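Side-chain contacts in phosphoacetylglucosamine mutase (PDB 5O9X), which catalyses the interconversion of N-acetylglucosamine 6-phosphate and N-acetylglucosamine 1-phosphate: residues D82-M87 / K174-T179; E193-A198 / R226-Y231; N392-I397 / A416-I421. The protein carries 1 engineered substitution. All blocks are in the same frame, centred on the assembly; numbering follows the deposited sequence.

How the contacts relate
From the N terminus, the chain first closes contact 1, where the loop after strand 75-81 meets the C-terminal part of helix 164-176, 87 residues on, within the first alpha/beta/alpha domain. Contact 2 follows in the next domain, pairing helix 188-202 with helix 221-231. Contact 3 comes last, joining helices 391-399 and 405-420 of the third domain with the shortest separation along the chain, 19 residues. The three are in series, so none nests in or crosses another. Contact 1 stays apart, its nearest atoms about 8 Å from contact 2 and about 10 Å from contact 3. Contacts 2 and 3 do touch: A198 packs on D419 and L420, joining domains II and III.

Contact 1: D82-M87 / K174-T179; sequences DPMGEM and KNTLGT
P83 and N175 bring the two backbones closest, with 6.3 Å between P83 CA and N175 CA. P83 occupies the second position of a type I beta turn running from D82 to G85, closed by a bond from G85 N to D82 O. N175 lies near the C-terminal end of its helix, and just beyond it the chain folds into a type II turn from T176 to T179. In that second turn T176 O is gripped twice by T179, through its backbone N and through OG1, both arriving on the same face of the carbonyl plane.

The two segments bury 155 Å² between them, in two patches. In the first, N175 CB is directed toward the 82-87 segment, and N175 CG comes 4.0 Å from P83 CB. In the second, M84 bends at both chi2 and chi3 and thereby swings its thioether round to the methyl group of T176, which it meets at an oblique angle: M84 SD is 3.7 Å from T176 CG2, and M84 CE lies 3.8 Å from the same methyl. The T176 hydroxyl is directed elsewhere. With chi1 at 64°, OG1 sits between its own N and carbonyl carbon and bonds to R172 O and Y183 N, so the methyl is the branch presented to M84.

The contact lies beside the five-stranded sheet of the first domain, where the loop leaving strand 75-81 packs against the end of helix 164-176. Next to it, on strand 61-66 and the residues leading into it, I62 and Q60 touch P83 and W61 lies beside N175; W61 also makes a cation-pi contact with K174. A salt bridge joins D82, at the start of the loop, to R53 of helix 40-56.

Contact 2: E193-A198 / R226-Y231; sequences EKLAAA and RELIKY
A196 and Y231 form the tightest part of this helix pair. The methyl A196 CB rests 3.3 Å from Y231 O and 3.9 Å from Y231 CB, so that a small side chain lies directly against the backbone of the opposite helix. Beside it, L195 and L228 meet at about a right angle: L195 CB is 4.1 Å from L228 CD1, and the second methyl of each leucine adds a looser touch. CG of L228 lies anti to the backbone N (chi1 167°), which carries its methyls across to L195. Near A196, E193 uses its aliphatic part, with CG 3.8 Å from Y231 CE1 and approaching the ring obliquely. Its carboxylate is turned well out of the ring plane, by 75°.

Both helices lie in domain II, and their axes pass 9.1 Å apart at a crossing angle of -50°. Around this first shell, Y192 from helix 188-202 meets the Y231 ring with its own and also touches L228 and E227. I429 of helix 428-442, from the domain III range, packs on both L195 and L228, extending the apolar layer toward the third domain. E193 OE2 is bonded to Q189, one turn earlier on its own helix, while K230 forms a salt bridge with E227 within helix 221-231.

No hydrogen bond or salt bridge links the two segments, so they associate through apolar and van der Waals packing, and the carboxylate of E193 finds its partner along its own helix rather than across the contact.

Contact 3: N392-I397 / A416-I421; sequences NALKTI and ALTDLI
T418 carries its whole side of this contact against L394 and I397 of the facing helix. Its CB, the first atom out, lies 3.8 Å from L394 CD2. From there the side chain branches. The methyl CG2 continues toward helix 391-399 and rests against two side chains, 3.7 Å from L394 CD2 and 3.9 Å from I397 CD1. The T418 and L394 side chains slide past each other in opposite directions, whereas T418 and I397 meet tip to tip. The other branch, OG1, is turned by chi1 of 65° to the position between N and the carbonyl carbon, and bonds to Q415 O in its own helix.

Both helices belong to the third alpha/beta domain, where helix 391-399 directly follows the outermost strand 385-389. F389, at the end of that strand, packs on L394 and I397 and also touches L417, so one aromatic residue reaches both helices. A polar link runs alongside: Q415 NE2 donates to I397 O. Within helix 391-399, N392 O takes both T396 N and T396 OG1, which arrive from opposite faces of its carbonyl plane.

Contact 1: D82-M87 / K174-T179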
# COMPACT_ATOMS: atom_id res chain seq x y z
N ASP A 82 13.57 1.28 -2.49
CA ASP A 82 14.68 2.17 -2.92
C ASP A 82 15.03 3.12 -1.75
O ASP A 82 14.27 3.21 -0.74
CB ASP A 82 14.30 2.95 -4.18
CG ASP A 82 14.89 2.36 -5.48
OD1 ASP A 82 15.81 1.56 -5.44
OD2 ASP A 82 14.45 2.74 -6.59
N PRO A 83 16.13 3.90 -1.89
CA PRO A 83 16.68 4.50 -0.69
C PRO A 83 15.79 5.46 0.09
O PRO A 83 16.03 5.59 1.28
CB PRO A 83 17.92 5.28 -1.24
CG PRO A 83 18.38 4.31 -2.34
CD PRO A 83 17.06 4.09 -3.05
N MET A 84 14.83 6.12 -0.56
CA MET A 84 14.03 7.13 0.16
C MET A 84 12.67 6.55 0.57
O MET A 84 11.76 7.27 0.98
CB MET A 84 13.94 8.48 -0.64
CG MET A 84 15.30 9.24 -0.67
SD MET A 84 15.91 9.60 1.03
CE MET A 84 14.78 10.91 1.52
N GLY A 85 12.54 5.24 0.44
CA GLY A 85 11.31 4.57 0.89
C GLY A 85 10.35 4.29 -0.23
O GLY A 85 9.33 3.66 -0.01
N GLU A 86 10.64 4.76 -1.45
CA GLU A 86 9.76 4.50 -2.55
C GLU A 86 9.94 3.06 -3.10
O GLU A 86 10.94 2.40 -2.85
CB GLU A 86 9.85 5.59 -3.64
CG GLU A 86 11.08 5.54 -4.56
CD GLU A 86 12.34 6.25 -4.00
OE1 GLU A 86 12.37 6.59 -2.81
OE2 GLU A 86 13.33 6.46 -4.77
N MET A 87 8.95 2.60 -3.87
CA MET A 87 9.06 1.37 -4.61
C MET A 87 10.20 1.42 -5.58
O MET A 87 10.44 2.45 -6.25
CB MET A 87 7.79 1.08 -5.40
CG MET A 87 6.53 0.93 -4.54
SD MET A 87 6.71 -0.47 -3.44
CE MET A 87 6.24 -1.71 -4.68
N LYS A 174 17.94 5.03 7.60
CA LYS A 174 19.37 4.72 7.51
C LYS A 174 20.05 5.58 6.37
O LYS A 174 21.25 5.87 6.41
CB LYS A 174 19.61 3.24 7.26
CG LYS A 174 19.11 2.29 8.32
CD LYS A 174 19.54 0.89 7.99
CE LYS A 174 21.00 0.68 8.37
NZ LYS A 174 21.28 0.81 9.81
N ASN A 175 19.28 5.94 5.35
CA ASN A 175 19.88 6.70 4.25
C ASN A 175 19.91 8.22 4.52
O ASN A 175 20.45 8.96 3.71
CB ASN A 175 19.20 6.39 2.93
CG ASN A 175 19.55 5.00 2.42
OD1 ASN A 175 18.66 4.26 1.98
ND2 ASN A 175 20.80 4.62 2.50
N THR A 176 19.28 8.66 5.60
CA THR A 176 19.20 10.08 5.89
C THR A 176 19.82 10.43 7.24
O THR A 176 19.85 11.62 7.60
CB THR A 176 17.76 10.63 5.85
OG1 THR A 176 16.99 10.00 6.90
CG2 THR A 176 17.11 10.47 4.45
N LEU A 177 20.30 9.41 7.97
CA LEU A 177 20.72 9.61 9.34
C LEU A 177 21.91 10.62 9.27
O LEU A 177 22.72 10.53 8.34
CB LEU A 177 21.10 8.27 10.00
CG LEU A 177 21.40 8.25 11.49
CD1 LEU A 177 20.21 8.60 12.39
CD2 LEU A 177 22.03 6.92 11.90
N GLY A 178 21.89 11.62 10.16
CA GLY A 178 22.99 12.59 10.32
C GLY A 178 23.06 13.66 9.25
O GLY A 178 24.09 14.29 9.10
N THR A 179 21.96 13.86 8.52
CA THR A 179 21.86 14.85 7.45
C THR A 179 20.75 15.85 7.82
O THR A 179 20.01 15.63 8.78
CB THR A 179 21.63 14.20 6.02
OG1 THR A 179 20.23 13.99 5.75
CG2 THR A 179 22.42 12.88 5.77

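Contact 2: E193-A198 / R226-Y231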
# COMPACT_ATOMS: atom_id res chain seq x y z
N GLU A 193 8.28 6.10 18.32
CA GLU A 193 8.56 7.42 18.91
C GLU A 193 8.14 8.55 17.95
O GLU A 193 7.52 9.57 18.36
CB GLU A 193 10.07 7.51 19.21
CG GLU A 193 10.38 6.68 20.43
CD GLU A 193 11.87 6.66 20.80
OE1 GLU A 193 12.71 7.00 19.93
OE2 GLU A 193 12.17 6.30 21.97
N LYS A 194 8.47 8.37 16.68
CA LYS A 194 8.12 9.40 15.67
C LYS A 194 6.62 9.52 15.48
O LYS A 194 6.07 10.65 15.48
CB LYS A 194 8.77 9.09 14.32
CG LYS A 194 8.67 10.24 13.30
CD LYS A 194 9.13 9.68 11.94
CE LYS A 194 9.00 10.69 10.80
NZ LYS A 194 9.94 11.80 11.02
N LEU A 195 5.95 8.38 15.29
CA LEU A 195 4.48 8.39 15.18
C LEU A 195 3.85 8.99 16.42
O LEU A 195 2.98 9.94 16.34
CB LEU A 195 3.92 6.99 14.89
CG LEU A 195 3.77 6.60 13.42
CD1 LEU A 195 5.14 6.38 12.85
CD2 LEU A 195 3.00 5.26 13.42
N ALA A 196 4.33 8.56 17.60
CA ALA A 196 3.71 9.07 18.85
C ALA A 196 3.88 10.58 19.02
O ALA A 196 2.90 11.31 19.35
CB ALA A 196 4.24 8.33 20.05
N ALA A 197 5.10 11.06 18.74
CA ALA A 197 5.38 12.49 18.91
C ALA A 197 4.55 13.37 17.93
O ALA A 197 4.03 14.44 18.31
CB ALA A 197 6.89 12.79 18.82
N ALA A 198 4.45 12.90 16.68
CA ALA A 198 3.68 13.61 15.63
C ALA A 198 2.18 13.62 15.99
O ALA A 198 1.52 14.69 15.95
CB ALA A 198 3.93 13.01 14.28
N ARG A 226 -0.16 -2.88 19.18
CA ARG A 226 -0.15 -2.96 20.66
C ARG A 226 1.11 -2.30 21.22
O ARG A 226 1.03 -1.64 22.23
CB ARG A 226 -0.19 -4.45 21.10
CG ARG A 226 -0.02 -4.71 22.63
CD ARG A 226 0.15 -6.25 22.93
NE ARG A 226 -1.06 -6.66 22.42
CZ ARG A 226 -1.36 -7.49 21.44
NH1 ARG A 226 -0.58 -8.41 20.87
NH2 ARG A 226 -2.62 -7.39 21.16
N GLU A 227 2.26 -2.52 20.57
CA GLU A 227 3.51 -1.89 20.99
C GLU A 227 3.48 -0.34 20.84
O GLU A 227 3.88 0.37 21.76
CB GLU A 227 4.71 -2.47 20.21
CG GLU A 227 6.13 -2.18 20.76
CD GLU A 227 6.40 -2.59 22.21
OE1 GLU A 227 5.68 -3.47 22.79
OE2 GLU A 227 7.36 -2.00 22.81
N LEU A 228 3.02 0.14 19.67
CA LEU A 228 2.87 1.55 19.41
C LEU A 228 2.01 2.20 20.51
O LEU A 228 2.34 3.30 20.94
CB LEU A 228 2.20 1.80 18.01
CG LEU A 228 1.74 3.29 17.85
CD1 LEU A 228 2.96 4.22 17.81
CD2 LEU A 228 0.96 3.29 16.50
N ILE A 229 0.96 1.51 21.00
CA ILE A 229 0.04 2.13 21.97
C ILE A 229 0.76 2.50 23.30
O ILE A 229 0.48 3.54 23.90
CB ILE A 229 -1.08 1.18 22.20
CG1 ILE A 229 -1.98 1.30 20.97
CG2 ILE A 229 -1.94 1.51 23.47
CD1 ILE A 229 -3.03 0.20 20.90
N LYS A 230 1.76 1.72 23.67
CA LYS A 230 2.61 2.10 24.84
C LYS A 230 3.31 3.41 24.68
O LYS A 230 3.57 4.07 25.68
CB LYS A 230 3.68 1.07 25.04
CG LYS A 230 3.11 -0.32 25.31
CD LYS A 230 4.34 -1.20 25.49
CE LYS A 230 3.96 -2.67 25.57
NZ LYS A 230 5.27 -3.43 25.56
N TYR A 231 3.68 3.80 23.45
CA TYR A 231 4.29 5.11 23.19
C TYR A 231 3.33 6.28 23.09
O TYR A 231 3.77 7.40 23.18
CB TYR A 231 5.15 5.06 21.93
CG TYR A 231 6.38 4.15 22.07
CD1 TYR A 231 7.66 4.69 22.28
CD2 TYR A 231 6.25 2.74 21.98
CE1 TYR A 231 8.79 3.82 22.41
CE2 TYR A 231 7.36 1.93 22.04
CZ TYR A 231 8.62 2.47 22.29
OH TYR A 231 9.76 1.65 22.36

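Contact 3: N392-I397 / A416-I421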
# COMPACT_ATOMS: atom_id res chain seq x y z
N ASN A 392 8.20 22.69 -2.16
CA ASN A 392 7.62 23.99 -2.03
C ASN A 392 6.52 24.05 -0.99
O ASN A 392 6.40 25.03 -0.26
CB ASN A 392 7.14 24.49 -3.39
CG ASN A 392 8.32 24.92 -4.28
OD1 ASN A 392 9.48 25.04 -3.82
ND2 ASN A 392 8.04 25.16 -5.56
N ALA A 393 5.71 22.99 -0.89
CA ALA A 393 4.62 22.95 0.11
C ALA A 393 5.22 22.89 1.51
O ALA A 393 4.77 23.63 2.49
CB ALA A 393 3.66 21.76 -0.20
N LEU A 394 6.25 22.07 1.66
CA LEU A 394 6.84 21.91 2.99
C LEU A 394 7.48 23.20 3.47
O LEU A 394 7.40 23.52 4.67
CB LEU A 394 7.84 20.78 3.05
CG LEU A 394 7.28 19.37 2.92
CD1 LEU A 394 8.43 18.36 2.78
CD2 LEU A 394 6.37 19.05 4.14
N LYS A 395 8.11 23.91 2.52
CA LYS A 395 8.77 25.21 2.79
C LYS A 395 7.71 26.24 3.21
O LYS A 395 7.88 26.86 4.23
CB LYS A 395 9.60 25.71 1.57
CG LYS A 395 11.10 25.43 1.66
CD LYS A 395 11.93 26.15 0.57
CE LYS A 395 11.76 27.68 0.55
NZ LYS A 395 12.75 28.45 -0.28
N THR A 396 6.61 26.36 2.46
CA THR A 396 5.45 27.16 2.84
C THR A 396 4.92 26.80 4.22
O THR A 396 4.70 27.70 5.02
CB THR A 396 4.33 27.02 1.82
OG1 THR A 396 4.83 27.32 0.52
CG2 THR A 396 3.16 27.99 2.16
N ILE A 397 4.72 25.50 4.50
CA ILE A 397 4.18 25.05 5.81
C ILE A 397 5.15 25.39 6.95
O ILE A 397 4.72 25.75 8.04
CB ILE A 397 3.84 23.53 5.76
CG1 ILE A 397 2.65 23.35 4.77
CG2 ILE A 397 3.48 22.99 7.14
CD1 ILE A 397 2.39 21.91 4.37
N ALA A 416 2.48 19.48 11.99
CA ALA A 416 2.47 18.21 12.68
C ALA A 416 2.00 17.04 11.69
O ALA A 416 2.54 15.90 11.72
CB ALA A 416 1.55 18.29 13.90
N LEU A 417 0.99 17.34 10.88
CA LEU A 417 0.43 16.38 9.91
C LEU A 417 1.55 15.91 8.95
O LEU A 417 1.64 14.74 8.61
CB LEU A 417 -0.76 17.09 9.23
CG LEU A 417 -1.68 16.40 8.25
CD1 LEU A 417 -3.11 16.93 8.47
CD2 LEU A 417 -1.14 16.87 6.91
N THR A 418 2.43 16.82 8.53
CA THR A 418 3.47 16.45 7.63
C THR A 418 4.47 15.55 8.36
O THR A 418 5.16 14.79 7.70
CB THR A 418 4.27 17.67 7.02
OG1 THR A 418 4.97 18.38 8.05
CG2 THR A 418 3.35 18.66 6.22
N ASP A 419 4.59 15.63 9.69
CA ASP A 419 5.46 14.62 10.36
C ASP A 419 4.76 13.31 10.70
O ASP A 419 5.40 12.28 10.95
CB ASP A 419 6.04 15.18 11.66
CG ASP A 419 7.10 16.20 11.39
OD1 ASP A 419 7.93 16.01 10.46
OD2 ASP A 419 7.03 17.22 12.07
N LEU A 420 3.44 13.37 10.77
CA LEU A 420 2.65 12.18 11.09
C LEU A 420 2.54 11.30 9.81
O LEU A 420 2.65 10.07 9.90
CB LEU A 420 1.27 12.55 11.61
CG LEU A 420 0.28 11.40 11.95
CD1 LEU A 420 0.71 10.66 13.24
CD2 LEU A 420 -1.18 11.83 12.17
N ILE A 421 2.37 11.95 8.65
CA ILE A 421 1.97 11.22 7.44
C ILE A 421 3.16 10.58 6.80
O ILE A 421 4.10 11.28 6.41
CB ILE A 421 0.97 12.00 6.52
CG1 ILE A 421 -0.35 11.94 7.22
CG2 ILE A 421 0.72 11.31 5.20
CD1 ILE A 421 -0.62 10.52 7.78